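Local coordinates for protein Afp3 (Serratia entomophila, PDB 6RBN) that probably forms the helical sheath that surrounds the inner tube of a contractile injection system, the anti-feeding prophage, and that contracts to drive it, at residues T27-F32 with P125-P130; V33-P38 with S158-E163; R116-N121 with L273-Y278; I153-S158 with F184-S189. One frame throughout, in Å; residues are numbered along the deposited sequence.

Interaction 1 (T27-F32 with P125-P130); sequences TAVPLF and PCYLYP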
loop_
_atom_site.group_PDB
_atom_site.type_symbol
_atom_site.label_atom_id
_atom_site.label_comp_id
_atom_site.label_asym_id
_atom_site.label_seq_id
_atom_site.Cartn_x
_atom_site.Cartn_y
_atom_site.Cartn_z
ATOM N N THR D 27 -52.615 0.666 24.239
ATOM C CA THR D 27 -52.682 0.138 25.591
ATOM C C THR D 27 -53.993 0.447 26.296
ATOM O O THR D 27 -54.235 -0.097 27.376
ATOM C CB THR D 27 -51.524 0.690 26.429
ATOM O OG1 THR D 27 -51.621 2.115 26.493
ATOM C CG2 THR D 27 -50.195 0.312 25.808
ATOM N N ALA D 28 -54.839 1.298 25.719
ATOM C CA ALA D 28 -56.127 1.652 26.318
ATOM C C ALA D 28 -57.181 1.558 25.219
ATOM O O ALA D 28 -57.457 2.540 24.526
ATOM C CB ALA D 28 -56.085 3.035 26.945
ATOM N N VAL D 29 -57.756 0.374 25.058
ATOM C CA VAL D 29 -58.841 0.133 24.119
ATOM C C VAL D 29 -60.031 -0.401 24.907
ATOM O O VAL D 29 -60.062 -1.572 25.290
ATOM C CB VAL D 29 -58.423 -0.847 23.007
ATOM C CG1 VAL D 29 -59.569 -1.079 22.048
ATOM C CG2 VAL D 29 -57.205 -0.339 22.261
ATOM N N PRO D 30 -61.026 0.433 25.185
ATOM C CA PRO D 30 -62.116 0.040 26.077
ATOM C C PRO D 30 -63.297 -0.603 25.353
ATOM O O PRO D 30 -63.385 -0.608 24.127
ATOM C CB PRO D 30 -62.533 1.376 26.701
ATOM C CG PRO D 30 -62.221 2.362 25.655
ATOM C CD PRO D 30 -61.004 1.885 24.951
ATOM N N LEU D 31 -64.216 -1.145 26.157
ATOM C CA LEU D 31 -65.447 -1.778 25.677
ATOM C C LEU D 31 -66.625 -1.199 26.460
ATOM O O LEU D 31 -67.024 -1.728 27.500
ATOM C CB LEU D 31 -65.379 -3.293 25.814
ATOM C CG LEU D 31 -66.623 -4.069 25.361
ATOM C CD1 LEU D 31 -66.875 -3.919 23.888
ATOM C CD2 LEU D 31 -66.521 -5.510 25.751
ATOM N N PHE D 32 -67.209 -0.123 25.953
ATOM C CA PHE D 32 -68.281 0.546 26.675
ATOM C C PHE D 32 -69.575 -0.244 26.531
ATOM O O PHE D 32 -70.120 -0.364 25.429
ATOM C CB PHE D 32 -68.457 1.970 26.167
ATOM C CG PHE D 32 -67.257 2.830 26.375
ATOM C CD1 PHE D 32 -66.929 3.286 27.636
ATOM C CD2 PHE D 32 -66.464 3.198 25.311
ATOM C CE1 PHE D 32 -65.826 4.074 27.835
ATOM C CE2 PHE D 32 -65.368 3.996 25.506
ATOM C CZ PHE D 32 -65.047 4.429 26.770
ATOM N N PRO D 125 -59.744 3.310 19.554
ATOM C CA PRO D 125 -60.545 2.457 18.657
ATOM C C PRO D 125 -61.921 2.105 19.202
ATOM O O PRO D 125 -62.807 1.761 18.411
ATOM C CB PRO D 125 -59.657 1.216 18.482
ATOM C CG PRO D 125 -58.272 1.695 18.769
ATOM C CD PRO D 125 -58.434 2.709 19.859
ATOM N N CYS D 126 -62.101 2.110 20.531
ATOM C CA CYS D 126 -63.394 2.253 21.207
ATOM C C CYS D 126 -64.466 1.232 20.816
ATOM O O CYS D 126 -65.412 1.575 20.102
ATOM C CB CYS D 126 -63.926 3.670 20.975
ATOM S SG CYS D 126 -65.360 4.140 21.966
ATOM N N TYR D 127 -64.297 -0.029 21.193
ATOM C CA TYR D 127 -65.315 -1.042 20.951
ATOM C C TYR D 127 -66.567 -0.765 21.779
ATOM O O TYR D 127 -66.491 -0.274 22.906
ATOM C CB TYR D 127 -64.772 -2.437 21.262
ATOM C CG TYR D 127 -63.742 -2.901 20.265
ATOM C CD1 TYR D 127 -64.123 -3.509 19.077
ATOM C CD2 TYR D 127 -62.395 -2.696 20.491
ATOM C CE1 TYR D 127 -63.188 -3.919 18.159
ATOM C CE2 TYR D 127 -61.454 -3.097 19.577
ATOM C CZ TYR D 127 -61.853 -3.710 18.413
ATOM O OH TYR D 127 -60.912 -4.115 17.501
ATOM N N LEU D 128 -67.728 -1.059 21.196
ATOM C CA LEU D 128 -69.013 -0.851 21.849
ATOM C C LEU D 128 -69.815 -2.142 21.855
ATOM O O LEU D 128 -69.759 -2.918 20.900
ATOM C CB LEU D 128 -69.847 0.229 21.162
ATOM C CG LEU D 128 -69.340 1.662 21.097
ATOM C CD1 LEU D 128 -70.397 2.523 20.440
ATOM C CD2 LEU D 128 -68.979 2.186 22.463
ATOM N N TYR D 129 -70.569 -2.356 22.926
ATOM C CA TYR D 129 -71.510 -3.472 23.020
ATOM C C TYR D 129 -72.868 -2.944 23.449
ATOM O O TYR D 129 -73.085 -2.690 24.648
ATOM C CB TYR D 129 -71.012 -4.526 24.004
ATOM C CG TYR D 129 -71.930 -5.718 24.123
ATOM C CD1 TYR D 129 -72.014 -6.652 23.102
ATOM C CD2 TYR D 129 -72.705 -5.914 25.258
ATOM C CE1 TYR D 129 -72.846 -7.743 23.204
ATOM C CE2 TYR D 129 -73.540 -7.004 25.367
ATOM C CZ TYR D 129 -73.605 -7.912 24.335
ATOM O OH TYR D 129 -74.435 -9.001 24.437
ATOM N N PRO D 130 -73.812 -2.754 22.522
ATOM C CA PRO D 130 -75.142 -2.265 22.909
ATOM C C PRO D 130 -75.957 -3.304 23.664
ATOM O O PRO D 130 -76.279 -4.374 23.140
ATOM C CB PRO D 130 -75.785 -1.903 21.568
ATOM C CG PRO D 130 -75.078 -2.737 20.572
ATOM C CD PRO D 130 -73.672 -2.881 21.061
#
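Two short strands running the same way, 30° apart end to end, are joined first by their backbones. The N-H of Phe-32 reaches Tyr-127 O at 3.1 Å and lies in the plane of that carbonyl. Phe-32 O then accepts from Tyr-129 N at 3.2 Å; this bond is almost straight at the hydrogen (175°), although its donor sits above the carbonyl plane. Upstream, Tyr-127 N makes a weak bond to Pro-30 O, and the CA-H of Leu-31 points at Tyr-127 O. Leu-31 thus pairs with Tyr-127, and Phe-32 with Leu-128.

Apolar contacts line both faces. With CG anti to its backbone N, Leu-31 lays CD1 against Tyr-127 CB (3.7 Å). Val-29 CG1, also anti to N, meets the edge of the tyrosine ring at CD2 (3.6 Å), while the phenol OH bonds to Glu-152. On the other face Phe-32 CB rests on Leu-128 CD2 (3.7 Å).

The sulfur-aromatic contact belongs to that second face: Cys-126 SG lies at the edge of the Phe-32 ring, near its plane, 4.7 Å from its centroid, while Pro-30 CB lies over one ring face, offset toward the rim.

Helix 143-149 packs on Leu-31 and Tyr-129, helix 111-120 on Phe-32 and Leu-128. The parallel pair, the outer strand 31-34 and the central strand 127-130 of a small mixed sheet, has helices on both faces, consistent with an alpha/beta sandwich.

Interaction 2 (V33-P38 with S158-E163); sequences VARFTP and SPDPDE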
loop_
_atom_site.group_PDB
_atom_site.type_symbol
_atom_site.label_atom_id
_atom_site.label_comp_id
_atom_site.label_asym_id
_atom_site.label_seq_id
_atom_site.Cartn_x
_atom_site.Cartn_y
_atom_site.Cartn_z
ATOM N N VAL D 33 -70.062 -0.782 27.642
ATOM C CA VAL D 33 -71.328 -1.502 27.688
ATOM C C VAL D 33 -72.367 -0.519 28.213
ATOM O O VAL D 33 -72.411 -0.220 29.409
ATOM C CB VAL D 33 -71.239 -2.755 28.561
ATOM C CG1 VAL D 33 -72.585 -3.446 28.632
ATOM C CG2 VAL D 33 -70.186 -3.697 28.022
ATOM N N ALA D 34 -73.201 -0.000 27.317
ATOM C CA ALA D 34 -74.225 0.962 27.695
ATOM C C ALA D 34 -75.418 0.793 26.762
ATOM O O ALA D 34 -75.466 -0.134 25.950
ATOM C CB ALA D 34 -73.666 2.386 27.669
ATOM N N ARG D 35 -76.384 1.701 26.880
ATOM C CA ARG D 35 -77.624 1.621 26.107
ATOM C C ARG D 35 -77.467 2.388 24.796
ATOM O O ARG D 35 -78.015 3.471 24.592
ATOM C CB ARG D 35 -78.793 2.156 26.922
ATOM C CG ARG D 35 -79.156 1.326 28.131
ATOM C CD ARG D 35 -80.371 1.911 28.830
ATOM N NE ARG D 35 -80.808 1.102 29.964
ATOM C CZ ARG D 35 -80.403 1.288 31.216
ATOM N NH1 ARG D 35 -79.550 2.261 31.500
ATOM N NH2 ARG D 35 -80.855 0.504 32.183
ATOM N N PHE D 36 -76.698 1.797 23.891
ATOM C CA PHE D 36 -76.506 2.372 22.569
ATOM C C PHE D 36 -77.611 1.891 21.643
ATOM O O PHE D 36 -77.956 0.707 21.630
ATOM C CB PHE D 36 -75.141 1.992 22.000
ATOM C CG PHE D 36 -73.990 2.513 22.799
ATOM C CD1 PHE D 36 -73.637 3.847 22.738
ATOM C CD2 PHE D 36 -73.253 1.665 23.606
ATOM C CE1 PHE D 36 -72.581 4.331 23.477
ATOM C CE2 PHE D 36 -72.193 2.141 24.343
ATOM C CZ PHE D 36 -71.856 3.476 24.279
ATOM N N THR D 37 -78.169 2.816 20.871
ATOM C CA THR D 37 -79.274 2.492 19.979
ATOM C C THR D 37 -78.774 2.454 18.545
ATOM O O THR D 37 -78.395 3.503 18.002
ATOM C CB THR D 37 -80.404 3.511 20.119
ATOM O OG1 THR D 37 -79.927 4.804 19.737
ATOM C CG2 THR D 37 -80.892 3.563 21.554
ATOM N N PRO D 38 -78.736 1.291 17.905
ATOM C CA PRO D 38 -78.245 1.219 16.527
ATOM C C PRO D 38 -79.234 1.815 15.539
ATOM O O PRO D 38 -80.413 2.018 15.834
ATOM C CB PRO D 38 -78.083 -0.285 16.289
ATOM C CG PRO D 38 -78.000 -0.885 17.652
ATOM C CD PRO D 38 -78.903 -0.047 18.493
ATOM N N SER D 158 -67.858 0.258 31.880
ATOM C CA SER D 158 -69.244 0.416 31.401
ATOM C C SER D 158 -69.856 1.738 31.868
ATOM O O SER D 158 -70.050 1.924 33.076
ATOM C CB SER D 158 -70.109 -0.736 31.882
ATOM O OG SER D 158 -70.308 -0.668 33.282
ATOM N N PRO D 159 -70.199 2.675 30.949
ATOM C CA PRO D 159 -70.634 4.048 31.313
ATOM C C PRO D 159 -72.144 4.255 31.430
ATOM O O PRO D 159 -72.778 4.943 30.619
ATOM C CB PRO D 159 -70.048 4.873 30.168
ATOM C CG PRO D 159 -70.192 3.958 28.986
ATOM C CD PRO D 159 -70.011 2.548 29.496
ATOM N N ASP D 160 -72.766 3.705 32.469
ATOM C CA ASP D 160 -74.216 3.836 32.521
ATOM C C ASP D 160 -74.660 4.424 33.855
ATOM O O ASP D 160 -74.135 4.041 34.905
ATOM C CB ASP D 160 -74.877 2.478 32.298
ATOM C CG ASP D 160 -76.363 2.585 32.060
ATOM O OD1 ASP D 160 -76.758 3.022 30.962
ATOM O OD2 ASP D 160 -77.138 2.233 32.970
ATOM N N PRO D 161 -75.618 5.357 33.849
ATOM C CA PRO D 161 -76.000 6.014 35.111
ATOM C C PRO D 161 -76.841 5.155 36.038
ATOM O O PRO D 161 -76.948 5.493 37.222
ATOM C CB PRO D 161 -76.785 7.242 34.638
ATOM C CG PRO D 161 -77.322 6.847 33.321
ATOM C CD PRO D 161 -76.278 5.982 32.693
ATOM N N ASP D 162 -77.445 4.074 35.553
ATOM C CA ASP D 162 -78.232 3.210 36.424
ATOM C C ASP D 162 -77.305 2.385 37.310
ATOM O O ASP D 162 -76.199 2.018 36.908
ATOM C CB ASP D 162 -79.131 2.298 35.591
ATOM C CG ASP D 162 -80.218 1.622 36.411
ATOM O OD1 ASP D 162 -80.315 1.873 37.630
ATOM O OD2 ASP D 162 -80.980 0.823 35.829
ATOM N N GLU D 163 -77.767 2.093 38.526
ATOM C CA GLU D 163 -76.921 1.400 39.492
ATOM C C GLU D 163 -77.029 -0.112 39.343
ATOM O O GLU D 163 -76.015 -0.814 39.390
ATOM C CB GLU D 163 -77.300 1.830 40.909
ATOM C CG GLU D 163 -76.293 1.471 41.993
ATOM C CD GLU D 163 -76.508 0.097 42.598
ATOM O OE1 GLU D 163 -77.662 -0.383 42.593
ATOM O OE2 GLU D 163 -75.525 -0.499 43.085
#
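Arg-35 starts with CG anti to its carbonyl carbon (chi1 -67°), runs extended from CG to NE, and turns at the CD-NE bond (chi4 92°), while Asp-160 and Asp-162 both hold CG anti to their backbone N and so send their carboxylates toward it. NH1 of Arg-35 meets Asp-160 OD2 at 2.8 Å in a salt bridge whose hydrogen bond is bent and weak. Asp-160 OD1 lies 2.9 Å from the same NH1, which thus faces the carboxylate as a whole. The two side chains cross at about a right angle, with guanidinium and carboxylate planes 51° apart. Asp-162 lies flatter to the guanidinium: its OD2 is at the edge, near the plane, but the salt bridge to Arg-35 NH2 is long at 3.7 Å.

Asp-160 OD2 also accepts the N-H of Asp-162 at 3.2 Å from above its carboxylate plane, closing an Asx turn that brings the two acids near each other. Arg-35 is itself the centre of an inverse gamma turn, and Tyr-165 adds a cation-pi contact.

Earlier in both segments the chains meet through small groups: Ala-34 CB touches Pro-159 CG (4.0 Å), and Val-33 CB lies the same distance from Ser-158 CB.

One cation facing two carboxylates probably helps to keep both ionised, and since neither bridge is ideal, the grip is probably electrostatic more than directional.

Interaction 3 (R116-N121 with L273-Y278); sequences RLYFQN and LIAGVY
Leu-273 opens the contact. Its CD1 lies beside Leu-117 CD1 at 3.8 Å, the two side chains pointing the same way, and both begin with CG anti to the carbonyl carbon. The same leucine also carries the amide of Asn-121, whose ND2 rests on CG at 3.4 Å; OD1 of that amide turns to a different partner, the backbone N of Asn-297.

Ala-275 receives the ring of Tyr-118. With CG anti to the backbone N (chi1 173°), the tyrosine reaches across to the neighbouring helix, so that CE1 stands 4.0 Å from Ala-275 CB and Ala-275 O meets the ring at its edge. Tyr-118 also packs edge-to-face with Phe-32, which ties this pair of helices to the sheet next to them.

Segments 116-120 and 273-278, of helices 111-120 and 271-284, run nearly parallel, crossing at -21° with axes 7.7 Å apart, a close approach, and Gly-276 is the residue that faces Asn-121. Having no side chain, it leaves room for Asn-121, which lies just past the end of the first helix and directs its CB toward the glycine; the CA atoms of the two residues are 4.8 Å apart. Tyr-118 CD1 settles obliquely near Gly-276 N.

No hydrogen bond crosses between the segments, and Val-277 adds an apolar touch through CG1, which lies 4.1 Å from Asn-121 CB. Beyond it, Tyr-278 turns to the far side of the helix, where its OH is hydrogen-bonded to Tyr-207 OH.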
loop_
_atom_site.group_PDB
_atom_site.type_symbol
_atom_site.label_atom_id
_atom_site.label_comp_id
_atom_site.label_asym_id
_atom_site.label_seq_id
_atom_site.Cartn_x
_atom_site.Cartn_y
_atom_site.Cartn_z
ATOM N N ARG D 116 -68.957 11.215 23.631
ATOM C CA ARG D 116 -68.385 12.502 23.254
ATOM C C ARG D 116 -67.381 12.975 24.297
ATOM O O ARG D 116 -66.328 13.517 23.949
ATOM C CB ARG D 116 -69.501 13.520 23.024
ATOM C CG ARG D 116 -69.005 14.920 22.751
ATOM C CD ARG D 116 -70.067 15.819 22.172
ATOM N NE ARG D 116 -70.299 15.503 20.766
ATOM C CZ ARG D 116 -71.265 16.035 20.027
ATOM N NH1 ARG D 116 -71.391 15.686 18.756
ATOM N NH2 ARG D 116 -72.103 16.915 20.555
ATOM N N LEU D 117 -67.638 12.698 25.569
ATOM C CA LEU D 117 -66.649 12.998 26.594
ATOM C C LEU D 117 -65.471 12.037 26.566
ATOM O O LEU D 117 -64.428 12.346 27.147
ATOM C CB LEU D 117 -67.306 12.976 27.962
ATOM C CG LEU D 117 -68.361 14.059 28.119
ATOM C CD1 LEU D 117 -69.054 13.847 29.419
ATOM C CD2 LEU D 117 -67.721 15.429 28.063
ATOM N N TYR D 118 -65.613 10.883 25.917
ATOM C CA TYR D 118 -64.478 9.984 25.748
ATOM C C TYR D 118 -63.496 10.526 24.718
ATOM O O TYR D 118 -62.281 10.521 24.942
ATOM C CB TYR D 118 -64.958 8.587 25.358
ATOM C CG TYR D 118 -63.836 7.640 25.011
ATOM C CD1 TYR D 118 -62.994 7.142 25.991
ATOM C CD2 TYR D 118 -63.622 7.244 23.699
ATOM C CE1 TYR D 118 -61.969 6.278 25.673
ATOM C CE2 TYR D 118 -62.601 6.385 23.374
ATOM C CZ TYR D 118 -61.780 5.905 24.362
ATOM O OH TYR D 118 -60.760 5.049 24.040
ATOM N N PHE D 119 -63.999 10.996 23.576
ATOM C CA PHE D 119 -63.097 11.457 22.527
ATOM C C PHE D 119 -62.558 12.853 22.823
ATOM O O PHE D 119 -61.524 13.251 22.275
ATOM C CB PHE D 119 -63.793 11.422 21.170
ATOM C CG PHE D 119 -64.091 10.040 20.673
ATOM C CD1 PHE D 119 -63.084 9.244 20.163
ATOM C CD2 PHE D 119 -65.380 9.552 20.675
ATOM C CE1 PHE D 119 -63.352 7.977 19.699
ATOM C CE2 PHE D 119 -65.657 8.285 20.211
ATOM C CZ PHE D 119 -64.640 7.499 19.722
ATOM N N GLN D 120 -63.244 13.617 23.678
ATOM C CA GLN D 120 -62.700 14.906 24.101
ATOM C C GLN D 120 -61.537 14.742 25.069
ATOM O O GLN D 120 -60.712 15.650 25.200
ATOM C CB GLN D 120 -63.781 15.771 24.745
ATOM C CG GLN D 120 -64.778 16.357 23.772
ATOM C CD GLN D 120 -65.860 17.157 24.463
ATOM O OE1 GLN D 120 -65.872 17.275 25.686
ATOM N NE2 GLN D 120 -66.787 17.694 23.682
ATOM N N ASN D 121 -61.461 13.611 25.757
ATOM C CA ASN D 121 -60.427 13.368 26.749
ATOM C C ASN D 121 -59.324 12.448 26.245
ATOM O O ASN D 121 -58.511 11.987 27.048
ATOM C CB ASN D 121 -61.051 12.781 28.011
ATOM C CG ASN D 121 -61.860 13.795 28.777
ATOM O OD1 ASN D 121 -61.418 14.915 28.997
ATOM N ND2 ASN D 121 -63.063 13.416 29.167
ATOM N N LEU D 273 -64.920 8.937 31.001
ATOM C CA LEU D 273 -63.911 9.987 30.944
ATOM C C LEU D 273 -62.546 9.462 31.362
ATOM O O LEU D 273 -61.523 9.870 30.808
ATOM C CB LEU D 273 -64.319 11.166 31.828
ATOM C CG LEU D 273 -65.367 12.175 31.348
ATOM C CD1 LEU D 273 -66.786 11.648 31.467
ATOM C CD2 LEU D 273 -65.213 13.472 32.113
ATOM N N ILE D 274 -62.512 8.564 32.351
ATOM C CA ILE D 274 -61.241 8.033 32.836
ATOM C C ILE D 274 -60.636 7.078 31.811
ATOM O O ILE D 274 -59.411 6.977 31.676
ATOM C CB ILE D 274 -61.437 7.374 34.216
ATOM C CG1 ILE D 274 -61.998 8.389 35.206
ATOM C CG2 ILE D 274 -60.137 6.860 34.781
ATOM C CD1 ILE D 274 -61.120 9.593 35.418
ATOM N N ALA D 275 -61.486 6.399 31.037
ATOM C CA ALA D 275 -60.990 5.595 29.924
ATOM C C ALA D 275 -60.380 6.474 28.841
ATOM O O ALA D 275 -59.499 6.032 28.095
ATOM C CB ALA D 275 -62.115 4.740 29.348
ATOM N N GLY D 276 -60.838 7.721 28.739
ATOM C CA GLY D 276 -60.196 8.663 27.844
ATOM C C GLY D 276 -58.835 9.111 28.341
ATOM O O GLY D 276 -57.883 9.198 27.566
ATOM N N VAL D 277 -58.717 9.384 29.645
ATOM C CA VAL D 277 -57.474 9.965 30.144
ATOM C C VAL D 277 -56.402 8.903 30.328
ATOM O O VAL D 277 -55.236 9.233 30.568
ATOM C CB VAL D 277 -57.706 10.743 31.454
ATOM C CG1 VAL D 277 -58.820 11.755 31.283
ATOM C CG2 VAL D 277 -57.954 9.806 32.612
ATOM N N TYR D 278 -56.764 7.620 30.247
ATOM C CA TYR D 278 -55.732 6.592 30.179
ATOM C C TYR D 278 -55.028 6.631 28.832
ATOM O O TYR D 278 -53.805 6.502 28.757
ATOM C CB TYR D 278 -56.300 5.196 30.425
ATOM C CG TYR D 278 -56.645 4.858 31.856
ATOM C CD1 TYR D 278 -56.481 5.776 32.880
ATOM C CD2 TYR D 278 -57.039 3.574 32.193
ATOM C CE1 TYR D 278 -56.787 5.445 34.185
ATOM C CE2 TYR D 278 -57.324 3.235 33.491
ATOM C CZ TYR D 278 -57.194 4.171 34.483
ATOM O OH TYR D 278 -57.482 3.836 35.781
#

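Interaction 4 (I153-S158 with F184-S189); sequences ITLLAS and FLLADS
Segments 153-158 and 184-189 run in nearly the same direction, 20° apart, with helix 163-172 in the chain between them; the layout resembles a beta-alpha-beta crossover, although 153-158 forms no regular strand and a single bridge, Leu-155 with Phe-184, joins the two.

The tight part surrounds that bridge. Phe-184 N gives a weak bond to Thr-154 O at 2.9 Å, while Leu-156 N gives a better-aligned bond to Phe-184 O at 3.1 Å, approaching from above the carbonyl plane. Leu-155 lies alongside the phenylalanine, its CD2 at the ring edge, 3.7 Å from CD2 of Phe-184. Leu-156 crosses Leu-185 at about a right angle, and here CD1 of Leu-185, swung back by a CG anti to its backbone N, touches Leu-156 CB.

Further on, Ala-157 takes a positive phi (54°) and the backbone bonding between the segments stops. Ala-157 CB still presses on Leu-186 CB at 3.7 Å, but after that the chains part. This looser end is buried rather than open to solvent, and Asp-188 there is bonded through OD1 to Ser-271 OG. Its other oxygen, OD2, has a long, weak ion pair with Arg-166 NH1 and comes no nearer to Ser-158 O than 4.3 Å.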
loop_
_atom_site.group_PDB
_atom_site.type_symbol
_atom_site.label_atom_id
_atom_site.label_comp_id
_atom_site.label_asym_id
_atom_site.label_seq_id
_atom_site.Cartn_x
_atom_site.Cartn_y
_atom_site.Cartn_z
ATOM N N ILE D 153 -59.153 -5.821 23.349
ATOM C CA ILE D 153 -59.758 -5.080 24.458
ATOM C C ILE D 153 -58.822 -5.096 25.660
ATOM O O ILE D 153 -58.331 -6.155 26.070
ATOM C CB ILE D 153 -61.143 -5.644 24.812
ATOM C CG1 ILE D 153 -62.191 -5.212 23.790
ATOM C CG2 ILE D 153 -61.593 -5.229 26.201
ATOM C CD1 ILE D 153 -62.464 -6.213 22.744
ATOM N N THR D 154 -58.557 -3.915 26.225
ATOM C CA THR D 154 -57.760 -3.777 27.440
ATOM C C THR D 154 -58.569 -3.283 28.630
ATOM O O THR D 154 -58.426 -3.813 29.733
ATOM C CB THR D 154 -56.580 -2.829 27.193
ATOM O OG1 THR D 154 -57.076 -1.532 26.844
ATOM C CG2 THR D 154 -55.715 -3.341 26.066
ATOM N N LEU D 155 -59.412 -2.274 28.440
ATOM C CA LEU D 155 -60.243 -1.707 29.494
ATOM C C LEU D 155 -61.691 -2.134 29.300
ATOM O O LEU D 155 -62.107 -2.478 28.192
ATOM C CB LEU D 155 -60.145 -0.182 29.486
ATOM C CG LEU D 155 -58.774 0.428 29.765
ATOM C CD1 LEU D 155 -58.815 1.916 29.514
ATOM C CD2 LEU D 155 -58.340 0.140 31.184
ATOM N N LEU D 156 -62.462 -2.149 30.390
ATOM C CA LEU D 156 -63.885 -2.467 30.286
ATOM C C LEU D 156 -64.769 -1.241 30.424
ATOM O O LEU D 156 -65.280 -0.758 29.413
ATOM C CB LEU D 156 -64.228 -3.545 31.313
ATOM C CG LEU D 156 -63.457 -4.844 31.049
ATOM C CD1 LEU D 156 -63.677 -5.865 32.149
ATOM C CD2 LEU D 156 -63.825 -5.430 29.700
ATOM N N ALA D 157 -64.890 -0.650 31.622
ATOM C CA ALA D 157 -65.446 0.696 31.867
ATOM C C ALA D 157 -66.856 0.914 31.291
ATOM O O ALA D 157 -67.030 1.648 30.328
ATOM C CB ALA D 157 -64.497 1.769 31.324
ATOM N N SER D 158 -67.858 0.258 31.880
ATOM C CA SER D 158 -69.244 0.416 31.401
ATOM C C SER D 158 -69.856 1.738 31.868
ATOM O O SER D 158 -70.050 1.924 33.076
ATOM C CB SER D 158 -70.109 -0.736 31.882
ATOM O OG SER D 158 -70.308 -0.668 33.282
ATOM N N PHE D 184 -58.805 -4.847 32.376
ATOM C CA PHE D 184 -58.735 -3.937 33.514
ATOM C C PHE D 184 -60.080 -3.238 33.622
ATOM O O PHE D 184 -60.444 -2.456 32.742
ATOM C CB PHE D 184 -57.599 -2.936 33.340
ATOM C CG PHE D 184 -57.280 -2.159 34.580
ATOM C CD1 PHE D 184 -56.535 -2.734 35.594
ATOM C CD2 PHE D 184 -57.716 -0.857 34.732
ATOM C CE1 PHE D 184 -56.228 -2.028 36.735
ATOM C CE2 PHE D 184 -57.415 -0.145 35.874
ATOM C CZ PHE D 184 -56.669 -0.735 36.876
ATOM N N LEU D 185 -60.818 -3.522 34.689
ATOM C CA LEU D 185 -62.147 -2.964 34.885
ATOM C C LEU D 185 -62.063 -1.592 35.535
ATOM O O LEU D 185 -61.293 -1.384 36.476
ATOM C CB LEU D 185 -62.991 -3.902 35.746
ATOM C CG LEU D 185 -64.426 -3.504 36.090
ATOM C CD1 LEU D 185 -65.271 -3.384 34.851
ATOM C CD2 LEU D 185 -65.025 -4.516 37.034
ATOM N N LEU D 186 -62.857 -0.656 35.028
ATOM C CA LEU D 186 -62.983 0.677 35.609
ATOM C C LEU D 186 -64.383 0.787 36.205
ATOM O O LEU D 186 -65.326 1.220 35.542
ATOM C CB LEU D 186 -62.733 1.761 34.576
ATOM C CG LEU D 186 -61.323 1.841 34.010
ATOM C CD1 LEU D 186 -61.240 2.902 32.936
ATOM C CD2 LEU D 186 -60.349 2.124 35.125
ATOM N N ALA D 187 -64.509 0.393 37.465
ATOM C CA ALA D 187 -65.791 0.417 38.146
ATOM C C ALA D 187 -66.070 1.805 38.706
ATOM O O ALA D 187 -65.222 2.698 38.686
ATOM C CB ALA D 187 -65.824 -0.629 39.258
ATOM N N ASP D 188 -67.286 1.979 39.215
ATOM C CA ASP D 188 -67.737 3.260 39.736
ATOM C C ASP D 188 -68.423 3.045 41.071
ATOM O O ASP D 188 -69.324 2.210 41.180
ATOM C CB ASP D 188 -68.700 3.934 38.764
ATOM C CG ASP D 188 -68.020 4.398 37.515
ATOM O OD1 ASP D 188 -66.857 4.837 37.596
ATOM O OD2 ASP D 188 -68.621 4.282 36.429
ATOM N N SER D 189 -68.004 3.802 42.074
ATOM C CA SER D 189 -68.636 3.696 43.374
ATOM C C SER D 189 -70.001 4.372 43.347
ATOM O O SER D 189 -70.296 5.211 42.493
ATOM C CB SER D 189 -67.754 4.323 44.449
ATOM O OG SER D 189 -68.360 4.201 45.720
#

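Along the chain the segments come in the order 27-32, 33-38, 116-121, 125-130, 153-158, 158-163, 184-189 and 273-278, so that interaction 4 is nested inside the loop closed by interaction 3, interaction 1 crosses interactions 2 and 3, interaction 2 also crosses 3 and 4, and 1 and 4 are in series. Interactions 1 and 2 share strand 31-34, and their centres are 13 Å apart; interactions 2 and 4 share Ser-158. Interaction 1 touches all the others: Phe-32 reaches Pro-159, Ala-275 and Ala-157, and Thr-154 OG1 probably bonds to Val-29 N. Tyr-278 and Leu-186 join interactions 3 and 4. Sequence-distant pieces thus pack into a largely buried core of the alpha/beta part of the subunit.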